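Local coordinates for malonyl CoA-acyl carrier protein transacylase (Synechocystis sp. PCC 6803 substr. Kazusa, PDB 4RR5), which transfers the malonyl group from malonyl-CoA to holo-acyl carrier protein, supplying malonyl-ACP for fatty acid biosynthesis, at residues M125-K130 and Q156-G161; N150-E155 and T269-R274. All coordinates share one frame; numbering follows the deposited sequence.

How the contacts relate
Both contacts involve the small ferredoxin-like subdomain and share its mixed sheet, but one is internal to that sheet and the other joins it to the rest of the enzyme. Contact 1 is core: strands 124-129 and 156-161 lie side by side within the sheet, joined by backbone hydrogen bonds and packed with small or aliphatic side chains. Contact 2 is partly buried and reaches across from the next strand, 146-153, and the turn after it, to helix 267-273 of the larger subdomain. There a buried leucine contact gives way to a salt bridge near the surface. The two meet where Val158 N lies 3.0 Å from Asn150 O, a probable hydrogen bond, and where Lys130 makes a long, weak ion pair with Glu155.

Contact 1: residues M125-K130 and Q156-G161; sequences MAALMK and QVVISG
Met125 packs on Val158 and Ser160 where strands 124-129 and 156-161, the first and third of the small ferredoxin-like subdomain, run antiparallel in its sheet. Ala126 and Ile159 form one hydrogen-bonded pair (Ile159 N to Ala126 O, 2.9 Å), Leu128 and Val157 the next (Leu128 N to Val157 O, 2.9 Å). Side chains alternate between two faces. On one, Met125 bends at its last torsion (chi3 75°), which folds CE back onto Val158 CG1 at 3.8 Å while CG lies 3.6 Å from Ser160 OG. A flexible thioether chain suits this face, since it fits the uneven surface of a valine beside a serine; its side chain lies about 5 Å from that of His188, an active-site residue by similarity. An alanine here would probably open a gap over Val158 CG1 and Ser160 CB, close to His188. Ser160 OG, buried, is satisfied by the backbone O of Phe187. Ala127 is small enough to let Val158 CG2 settle against its CB. The other face is aliphatic, as befits a sheet backed by helix 163-171: Val166 meets Ala126 and Ile159, and Leu170 meets Leu128. Ile159 places CG1 between its backbone N and carbonyl carbon (chi1 55°), over Ala126 O at 3.6 Å, and its extended chain carries CD1 to 4.2 Å from Leu128 CD1.

Contact 2: residues N150-E155 and T269-R274; sequences NDNSPE and TGLCKR
Ser153 and Leu271 bring the backbones closest, their CA atoms 5.8 Å apart, where the end of strand 146-153, with a classic beta bulge at Asn152 and Ser153 facing Gln156, meets the last turn of helix 267-273. The contact joins the ferredoxin-like subdomain to the larger α/β subdomain, whose parallel sheet this helix packs beside. Leu271 points at the strand: both methyls of its branched end press on Asn152 CB, and CD2 also lies 3.8 Å from Ser153 CB. Leucine suits this buried seat, which Trp244 also lines. Asn152 meets it mainly through CB, while its OD1 accepts a hydrogen bond from His87 NE2. Beyond the helix, Pro154 CD rests 3.9 Å from Arg274 O. Glu155, extended beyond CG, and Arg274, extended from CG to NE, then cross at about a right angle. Arg274 NH1 gives a fairly straight bond (162°) to the syn lone pair of Glu155 OE2 at 3.1 Å, nearly in the guanidinium plane, and a second, weak one to OE1. The carboxylate sits against Arg274 CD, and NH1 alone bonds it; with the planes 65° apart this is not the two-pronged, coplanar pairing. Lys130 is a long, weak second partner of Glu155, and the pair probably adds a modest electrostatic link, weakened by solvent, beside the buried leucine contact.

Contact 1: residues M125-K130 and Q156-G161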
ATOM      1  N   MET A 125     -13.661  -3.464  -7.795  1.00 45.36           N
ATOM      2  CA  MET A 125     -13.099  -2.117  -7.842  1.00 38.00           C
ATOM      3  C   MET A 125     -12.624  -1.748  -9.249  1.00 38.43           C
ATOM      4  O   MET A 125     -12.153  -2.608  -9.996  1.00 39.90           O
ATOM      5  CB  MET A 125     -11.927  -1.986  -6.866  1.00 36.77           C
ATOM      6  CG  MET A 125     -12.154  -2.634  -5.509  1.00 36.14           C
ATOM      7  SD  MET A 125     -10.627  -2.636  -4.560  1.00 30.20           S
ATOM      8  CE  MET A 125     -10.536  -0.917  -4.065  1.00 24.78           C
ATOM      9  N   ALA A 126     -12.736  -0.466  -9.596  1.00 37.68           N
ATOM     10  CA  ALA A 126     -12.234   0.046 -10.871  1.00 41.01           C
ATOM     11  C   ALA A 126     -11.453   1.337 -10.685  1.00 40.88           C
ATOM     12  O   ALA A 126     -11.746   2.124  -9.786  1.00 41.95           O
ATOM     13  CB  ALA A 126     -13.378   0.276 -11.853  1.00 41.33           C
ATOM     14  N   ALA A 127     -10.464   1.560 -11.543  1.00 38.38           N
ATOM     15  CA  ALA A 127      -9.702   2.801 -11.493  1.00 40.46           C
ATOM     16  C   ALA A 127     -10.152   3.733 -12.613  1.00 44.08           C
ATOM     17  O   ALA A 127     -10.591   3.287 -13.669  1.00 42.09           O
ATOM     18  CB  ALA A 127      -8.214   2.525 -11.589  1.00 37.82           C
ATOM     19  N   LEU A 128     -10.046   5.032 -12.371  1.00 37.63           N
ATOM     20  CA  LEU A 128     -10.504   6.017 -13.331  1.00 36.90           C
ATOM     21  C   LEU A 128      -9.389   7.001 -13.569  1.00 41.25           C
ATOM     22  O   LEU A 128      -8.886   7.613 -12.633  1.00 41.33           O
ATOM     23  CB  LEU A 128     -11.761   6.734 -12.830  1.00 37.90           C
ATOM     24  CG  LEU A 128     -13.008   5.869 -12.672  1.00 35.88           C
ATOM     25  CD1 LEU A 128     -14.045   6.549 -11.807  1.00 38.99           C
ATOM     26  CD2 LEU A 128     -13.586   5.587 -14.026  1.00 43.64           C
ATOM     27  N   MET A 129      -8.970   7.134 -14.819  1.00 47.82           N
ATOM     28  CA  MET A 129      -7.889   8.052 -15.113  1.00 49.43           C
ATOM     29  C   MET A 129      -8.443   9.155 -15.992  1.00 51.33           C
ATOM     30  O   MET A 129      -9.099   8.881 -16.994  1.00 56.40           O
ATOM     31  CB  MET A 129      -6.703   7.341 -15.784  1.00 56.41           C
ATOM     32  CG  MET A 129      -5.723   8.328 -16.439  1.00 69.29           C
ATOM     33  SD  MET A 129      -4.081   7.732 -16.929  1.00 98.12           S
ATOM     34  CE  MET A 129      -3.282   9.298 -17.322  1.00 67.21           C
ATOM     35  N   LYS A 130      -8.193  10.394 -15.581  1.00 47.61           N
ATOM     36  CA  LYS A 130      -8.624  11.576 -16.313  1.00 56.44           C
ATOM     37  C   LYS A 130     -10.151  11.646 -16.425  1.00 55.10           C
ATOM     38  O   LYS A 130     -10.721  11.390 -17.487  1.00 59.06           O
ATOM     39  CB  LYS A 130      -7.980  11.604 -17.706  1.00 58.18           C
ATOM     40  CG  LYS A 130      -7.082  12.806 -17.951  1.00 56.10           C
ATOM     41  CD  LYS A 130      -5.689  12.575 -17.405  1.00 60.93           C
ATOM     42  CE  LYS A 130      -4.866  13.848 -17.457  1.00 62.17           C
ATOM     43  NZ  LYS A 130      -5.367  14.866 -16.492  1.00 63.37           N
ATOM     44  N   GLN A 156      -6.497  10.702 -11.067  1.00 48.20           N
ATOM     45  CA  GLN A 156      -6.811   9.298 -10.822  1.00 42.41           C
ATOM     46  C   GLN A 156      -7.417   8.961  -9.459  1.00 41.66           C
ATOM     47  O   GLN A 156      -6.900   9.359  -8.403  1.00 34.75           O
ATOM     48  CB  GLN A 156      -5.561   8.445 -10.998  1.00 35.30           C
ATOM     49  CG  GLN A 156      -5.876   6.990 -10.782  1.00 39.03           C
ATOM     50  CD  GLN A 156      -4.649   6.135 -10.750  1.00 49.13           C
ATOM     51  OE1 GLN A 156      -3.646   6.444 -11.408  1.00 49.00           O
ATOM     52  NE2 GLN A 156      -4.707   5.050  -9.977  1.00 37.29           N
ATOM     53  N   VAL A 157      -8.506   8.194  -9.508  1.00 34.21           N
ATOM     54  CA  VAL A 157      -9.091   7.600  -8.321  1.00 33.99           C
ATOM     55  C   VAL A 157      -9.383   6.138  -8.554  1.00 31.53           C
ATOM     56  O   VAL A 157      -9.283   5.640  -9.666  1.00 34.11           O
ATOM     57  CB  VAL A 157     -10.407   8.277  -7.910  1.00 35.32           C
ATOM     58  CG1 VAL A 157     -10.179   9.763  -7.593  1.00 28.63           C
ATOM     59  CG2 VAL A 157     -11.476   8.055  -8.993  1.00 32.70           C
ATOM     60  N   VAL A 158      -9.757   5.461  -7.482  1.00 32.64           N
ATOM     61  CA  VAL A 158     -10.280   4.114  -7.562  1.00 28.72           C
ATOM     62  C   VAL A 158     -11.608   4.064  -6.829  1.00 27.09           C
ATOM     63  O   VAL A 158     -11.698   4.490  -5.687  1.00 29.71           O
ATOM     64  CB  VAL A 158      -9.308   3.108  -6.963  1.00 29.93           C
ATOM     65  CG1 VAL A 158     -10.010   1.789  -6.689  1.00 27.32           C
ATOM     66  CG2 VAL A 158      -8.110   2.931  -7.899  1.00 28.18           C
ATOM     67  N   ILE A 159     -12.647   3.578  -7.493  1.00 29.84           N
ATOM     68  CA  ILE A 159     -13.930   3.402  -6.830  1.00 31.99           C
ATOM     69  C   ILE A 159     -14.117   1.937  -6.450  1.00 31.09           C
ATOM     70  O   ILE A 159     -13.453   1.064  -7.000  1.00 28.57           O
ATOM     71  CB  ILE A 159     -15.106   3.873  -7.703  1.00 33.50           C
ATOM     72  CG1 ILE A 159     -15.101   3.175  -9.059  1.00 32.83           C
ATOM     73  CG2 ILE A 159     -15.060   5.376  -7.891  1.00 30.84           C
ATOM     74  CD1 ILE A 159     -16.263   3.591  -9.910  1.00 44.89           C
ATOM     75  N   SER A 160     -15.005   1.683  -5.496  1.00 28.06           N
ATOM     76  CA  SER A 160     -15.164   0.350  -4.930  1.00 34.44           C
ATOM     77  C   SER A 160     -16.630   0.064  -4.647  1.00 41.55           C
ATOM     78  O   SER A 160     -17.382   0.968  -4.289  1.00 39.14           O
ATOM     79  CB  SER A 160     -14.343   0.211  -3.640  1.00 33.54           C
ATOM     80  OG  SER A 160     -14.414  -1.097  -3.090  1.00 26.58           O
ATOM     81  N   GLY A 161     -17.044  -1.189  -4.804  1.00 43.88           N
ATOM     82  CA  GLY A 161     -18.409  -1.548  -4.473  1.00 44.70           C
ATOM     83  C   GLY A 161     -18.957  -2.740  -5.226  1.00 45.64           C
ATOM     84  O   GLY A 161     -18.206  -3.627  -5.653  1.00 43.48           O
TER

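Contact 2: residues N150-E155 and T269-R274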
ATOM      1  N   ASN A 150      -9.684   4.751  -3.354  1.00 25.71           N
ATOM      2  CA  ASN A 150      -8.402   5.427  -3.421  1.00 26.79           C
ATOM      3  C   ASN A 150      -8.611   6.820  -3.950  1.00 30.73           C
ATOM      4  O   ASN A 150      -9.337   7.005  -4.934  1.00 27.36           O
ATOM      5  CB  ASN A 150      -7.406   4.719  -4.348  1.00 26.09           C
ATOM      6  CG  ASN A 150      -7.041   3.329  -3.891  1.00 24.54           C
ATOM      7  OD1 ASN A 150      -7.509   2.843  -2.854  1.00 29.73           O
ATOM      8  ND2 ASN A 150      -6.217   2.657  -4.691  1.00 24.63           N
ATOM      9  N   ASP A 151      -7.964   7.793  -3.319  1.00 27.54           N
ATOM     10  CA  ASP A 151      -7.784   9.088  -3.948  1.00 26.01           C
ATOM     11  C   ASP A 151      -6.295   9.242  -4.204  1.00 26.41           C
ATOM     12  O   ASP A 151      -5.528   9.592  -3.307  1.00 29.64           O
ATOM     13  CB  ASP A 151      -8.326  10.208  -3.069  1.00 26.92           C
ATOM     14  CG  ASP A 151      -7.986  11.585  -3.602  1.00 31.60           C
ATOM     15  OD1 ASP A 151      -7.910  11.759  -4.830  1.00 35.82           O
ATOM     16  OD2 ASP A 151      -7.788  12.503  -2.788  1.00 35.35           O
ATOM     17  N   ASN A 152      -5.886   8.975  -5.437  1.00 27.66           N
ATOM     18  CA  ASN A 152      -4.471   8.797  -5.742  1.00 27.79           C
ATOM     19  C   ASN A 152      -3.754  10.021  -6.330  1.00 29.20           C
ATOM     20  O   ASN A 152      -2.685  10.407  -5.858  1.00 33.43           O
ATOM     21  CB  ASN A 152      -4.323   7.606  -6.685  1.00 29.40           C
ATOM     22  CG  ASN A 152      -4.596   6.287  -5.995  1.00 25.29           C
ATOM     23  OD1 ASN A 152      -4.313   6.132  -4.803  1.00 21.51           O
ATOM     24  ND2 ASN A 152      -5.152   5.322  -6.740  1.00 27.55           N
ATOM     25  N   SER A 153      -4.326  10.613  -7.370  1.00 36.76           N
ATOM     26  CA  SER A 153      -3.801  11.847  -7.957  1.00 38.03           C
ATOM     27  C   SER A 153      -4.985  12.600  -8.531  1.00 38.68           C
ATOM     28  O   SER A 153      -6.034  11.998  -8.760  1.00 38.59           O
ATOM     29  CB  SER A 153      -2.746  11.561  -9.044  1.00 37.12           C
ATOM     30  OG  SER A 153      -3.317  11.020 -10.227  1.00 34.18           O
ATOM     31  N   PRO A 154      -4.840  13.918  -8.747  1.00 44.66           N
ATOM     32  CA  PRO A 154      -5.913  14.692  -9.387  1.00 45.66           C
ATOM     33  C   PRO A 154      -6.497  14.016 -10.635  1.00 46.38           C
ATOM     34  O   PRO A 154      -7.687  14.150 -10.934  1.00 54.98           O
ATOM     35  CB  PRO A 154      -5.213  16.002  -9.736  1.00 43.71           C
ATOM     36  CG  PRO A 154      -4.237  16.184  -8.604  1.00 44.48           C
ATOM     37  CD  PRO A 154      -3.778  14.795  -8.219  1.00 42.83           C
ATOM     38  N   GLU A 155      -5.666  13.261 -11.337  1.00 45.20           N
ATOM     39  CA  GLU A 155      -6.091  12.591 -12.552  1.00 48.92           C
ATOM     40  C   GLU A 155      -6.690  11.215 -12.278  1.00 46.62           C
ATOM     41  O   GLU A 155      -7.313  10.615 -13.160  1.00 48.29           O
ATOM     42  CB  GLU A 155      -4.908  12.439 -13.513  1.00 53.39           C
ATOM     43  CG  GLU A 155      -3.987  13.644 -13.587  1.00 57.55           C
ATOM     44  CD  GLU A 155      -2.997  13.524 -14.725  1.00 65.51           C
ATOM     45  OE1 GLU A 155      -2.908  12.421 -15.311  1.00 67.20           O
ATOM     46  OE2 GLU A 155      -2.313  14.524 -15.041  1.00 63.96           O
ATOM     47  N   THR A 269       5.656   6.939  -7.515  1.00 33.01           N
ATOM     48  CA  THR A 269       6.391   8.088  -8.050  1.00 33.54           C
ATOM     49  C   THR A 269       5.667   8.618  -9.289  1.00 32.47           C
ATOM     50  O   THR A 269       5.672   9.817  -9.548  1.00 32.65           O
ATOM     51  CB  THR A 269       7.846   7.745  -8.428  1.00 26.88           C
ATOM     52  OG1 THR A 269       7.857   6.586  -9.265  1.00 24.72           O
ATOM     53  CG2 THR A 269       8.701   7.511  -7.190  1.00 25.47           C
ATOM     54  N   GLY A 270       5.062   7.711 -10.053  1.00 32.21           N
ATOM     55  CA  GLY A 270       4.199   8.086 -11.160  1.00 29.87           C
ATOM     56  C   GLY A 270       3.090   9.011 -10.683  1.00 36.72           C
ATOM     57  O   GLY A 270       2.849  10.069 -11.279  1.00 40.53           O
ATOM     58  N   LEU A 271       2.423   8.621  -9.598  1.00 32.74           N
ATOM     59  CA  LEU A 271       1.404   9.459  -8.978  1.00 29.21           C
ATOM     60  C   LEU A 271       2.004  10.790  -8.544  1.00 35.38           C
ATOM     61  O   LEU A 271       1.444  11.848  -8.819  1.00 35.33           O
ATOM     62  CB  LEU A 271       0.763   8.748  -7.780  1.00 27.91           C
ATOM     63  CG  LEU A 271      -0.147   7.573  -8.141  1.00 28.01           C
ATOM     64  CD1 LEU A 271      -0.618   6.848  -6.913  1.00 22.77           C
ATOM     65  CD2 LEU A 271      -1.325   8.072  -8.938  1.00 32.47           C
ATOM     66  N   CYS A 272       3.153  10.738  -7.880  1.00 35.23           N
ATOM     67  CA  CYS A 272       3.779  11.955  -7.374  1.00 38.01           C
ATOM     68  C   CYS A 272       4.150  12.959  -8.471  1.00 41.94           C
ATOM     69  O   CYS A 272       4.178  14.174  -8.229  1.00 44.09           O
ATOM     70  CB  CYS A 272       5.028  11.624  -6.572  1.00 33.27           C
ATOM     71  SG  CYS A 272       5.466  12.965  -5.448  1.00 29.97           S
ATOM     72  N   LYS A 273       4.438  12.448  -9.663  1.00 38.80           N
ATOM     73  CA  LYS A 273       4.773  13.295 -10.798  1.00 43.50           C
ATOM     74  C   LYS A 273       3.684  14.334 -10.999  1.00 47.13           C
ATOM     75  O   LYS A 273       3.932  15.538 -10.945  1.00 46.99           O
ATOM     76  CB  LYS A 273       4.948  12.462 -12.068  1.00 38.45           C
ATOM     77  CG  LYS A 273       6.308  11.794 -12.190  1.00 37.75           C
ATOM     78  CD  LYS A 273       6.484  11.180 -13.572  1.00 38.86           C
ATOM     79  CE  LYS A 273       7.807  10.423 -13.672  1.00 33.73           C
ATOM     80  NZ  LYS A 273       8.071   9.994 -15.066  1.00 38.53           N
ATOM     81  N   ARG A 274       2.467  13.840 -11.181  1.00 49.85           N
ATOM     82  CA  ARG A 274       1.320  14.681 -11.482  1.00 45.10           C
ATOM     83  C   ARG A 274       0.604  15.191 -10.234  1.00 47.22           C
ATOM     84  O   ARG A 274      -0.594  15.474 -10.294  1.00 54.93           O
ATOM     85  CB  ARG A 274       0.345  13.903 -12.364  1.00 45.34           C
ATOM     86  CG  ARG A 274       1.011  13.323 -13.604  1.00 49.26           C
ATOM     87  CD  ARG A 274       0.143  12.305 -14.331  1.00 47.89           C
ATOM     88  NE  ARG A 274       0.831  11.833 -15.525  1.00 54.84           N
ATOM     89  CZ  ARG A 274       0.647  12.329 -16.745  1.00 59.16           C
ATOM     90  NH1 ARG A 274      -0.235  13.305 -16.941  1.00 59.01           N
ATOM     91  NH2 ARG A 274       1.338  11.842 -17.773  1.00 50.99           N
TER